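Local coordinates for glycoside hydrolase family 61 protein (Myceliophthora thermophila, PDB 5UFV), which is a copper-dependent lytic polysaccharide monooxygenase that oxidatively cleaves the glycosidic bonds of cellulose, giving C1-oxidised products, at residues A[56-61]-A[173-178]. Sequence-based numbering, arbitrary orientation.
Sequences LYAEAA and AQIKVT
Residues A58, E59 and A60 pair in parallel with I175, K176 and V177, strand 58-60 and the end of strand 167-177 having local axes inclined at 39° and being joined by four backbone hydrogen bonds, from A58 N to Q174 O, K176 N to A58 O, A60 N to K176 O and T178 N to A60 O. On the face carrying E59 and K176, the lysine folds over the ring of Y57. Its CG lies anti to the backbone N, and the bend at chi3 (-57°) brings CE over the ring centre, 3.5 Å from the Y57 centroid, as a CH-pi contact. K176 NZ stands over the same face, 4.4 Å from that centroid in a cation-pi interaction, and is hydrogen-bonded to N150. An alanine in place of Y57 removes the ring under K176 CE and NZ, and would probably leave the end of the lysine freer to turn, held by N150 without its pi partner. Before the first bridge, the side chain of Q174, extended beyond CG, reaches L56 O through NE2 (2.8 Å) from above the carbonyl plane, while OE1 accepts from W30. At the other end, A60 O is gripped twice from one face of its plane, by T178 N at 2.7 Å and by T178 OG1 at 3.2 Å, well above the carbonyl plane (59° out of it). On the sheet face opposite E59 and K176, A60 CB meets I175 CG2 at 4.1 Å, and A58, A60 and I175 pack on I9 of strand 4-9. Strand 58-60 thus forms a parallel edge of one sheet, packed against the second sheet in the immunoglobulin-like beta-sandwich of AA9 enzymes, away from the copper site.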
# COMPACT_ATOMS: atom_id res chain seq x y z
N LEU A 56 -10.79 4.74 15.64
CA LEU A 56 -11.76 5.28 14.70
C LEU A 56 -11.72 4.60 13.34
O LEU A 56 -10.79 3.88 13.02
CB LEU A 56 -11.49 6.77 14.49
CG LEU A 56 -11.44 7.61 15.76
CD1 LEU A 56 -11.21 9.08 15.41
CD2 LEU A 56 -12.70 7.42 16.61
N TYR A 57 -12.75 4.90 12.54
CA TYR A 57 -12.88 4.45 11.15
C TYR A 57 -13.39 5.63 10.30
O TYR A 57 -14.02 6.55 10.81
CB TYR A 57 -13.89 3.31 11.05
CG TYR A 57 -15.21 3.66 11.69
CD1 TYR A 57 -16.17 4.38 10.99
CD2 TYR A 57 -15.49 3.30 13.02
CE1 TYR A 57 -17.37 4.73 11.58
CE2 TYR A 57 -16.68 3.64 13.62
CZ TYR A 57 -17.62 4.35 12.89
OH TYR A 57 -18.82 4.72 13.46
N ALA A 58 -13.08 5.60 9.01
CA ALA A 58 -13.68 6.53 8.07
C ALA A 58 -14.86 5.83 7.37
O ALA A 58 -14.77 4.64 7.06
CB ALA A 58 -12.65 6.96 7.05
N GLU A 59 -15.95 6.54 7.15
CA GLU A 59 -17.07 6.03 6.34
C GLU A 59 -16.78 6.23 4.88
O GLU A 59 -16.17 7.22 4.48
CB GLU A 59 -18.40 6.69 6.70
CG GLU A 59 -18.76 6.53 8.18
CD GLU A 59 -20.20 6.14 8.45
OE1 GLU A 59 -21.11 6.42 7.62
OE2 GLU A 59 -20.43 5.55 9.54
N ALA A 60 -17.21 5.26 4.08
CA ALA A 60 -17.08 5.36 2.64
C ALA A 60 -17.97 4.35 1.96
O ALA A 60 -18.21 3.26 2.47
CB ALA A 60 -15.64 5.13 2.20
N ALA A 61 -18.47 4.73 0.80
CA ALA A 61 -19.24 3.83 -0.02
C ALA A 61 -18.36 3.39 -1.18
O ALA A 61 -17.35 4.02 -1.50
CB ALA A 61 -20.49 4.54 -0.53
N ALA A 173 -5.06 1.58 7.79
CA ALA A 173 -6.11 2.49 8.28
C ALA A 173 -7.44 1.78 8.23
O ALA A 173 -7.58 0.77 7.54
CB ALA A 173 -6.17 3.74 7.43
N GLN A 174 -8.42 2.30 8.95
CA GLN A 174 -9.71 1.61 9.13
C GLN A 174 -10.86 2.28 8.35
O GLN A 174 -11.15 3.48 8.53
CB GLN A 174 -10.03 1.52 10.63
CG GLN A 174 -8.96 0.78 11.40
CD GLN A 174 -9.34 0.38 12.81
OE1 GLN A 174 -8.89 -0.64 13.29
NE2 GLN A 174 -10.15 1.18 13.46
N ILE A 175 -11.51 1.51 7.49
CA ILE A 175 -12.60 2.01 6.64
C ILE A 175 -13.86 1.19 6.89
O ILE A 175 -13.85 -0.05 6.76
CB ILE A 175 -12.26 1.86 5.15
CG1 ILE A 175 -10.83 2.32 4.88
CG2 ILE A 175 -13.26 2.60 4.29
CD1 ILE A 175 -10.68 3.81 4.72
N LYS A 176 -14.95 1.88 7.24
CA LYS A 176 -16.25 1.27 7.32
C LYS A 176 -16.96 1.54 5.99
O LYS A 176 -17.39 2.68 5.73
CB LYS A 176 -17.08 1.78 8.50
CG LYS A 176 -18.33 0.95 8.66
CD LYS A 176 -19.26 1.41 9.78
CE LYS A 176 -18.62 1.45 11.17
NZ LYS A 176 -18.35 0.13 11.80
N VAL A 177 -17.04 0.50 5.16
CA VAL A 177 -17.67 0.56 3.83
C VAL A 177 -19.18 0.38 3.91
O VAL A 177 -19.66 -0.66 4.38
CB VAL A 177 -17.12 -0.55 2.92
CG1 VAL A 177 -17.85 -0.59 1.58
CG2 VAL A 177 -15.63 -0.34 2.71
N THR A 178 -19.92 1.39 3.45
CA THR A 178 -21.37 1.39 3.52
C THR A 178 -22.02 0.82 2.26
O THR A 178 -21.34 0.28 1.40
CB THR A 178 -21.87 2.83 3.73
OG1 THR A 178 -21.43 3.65 2.63
CG2 THR A 178 -21.34 3.40 5.05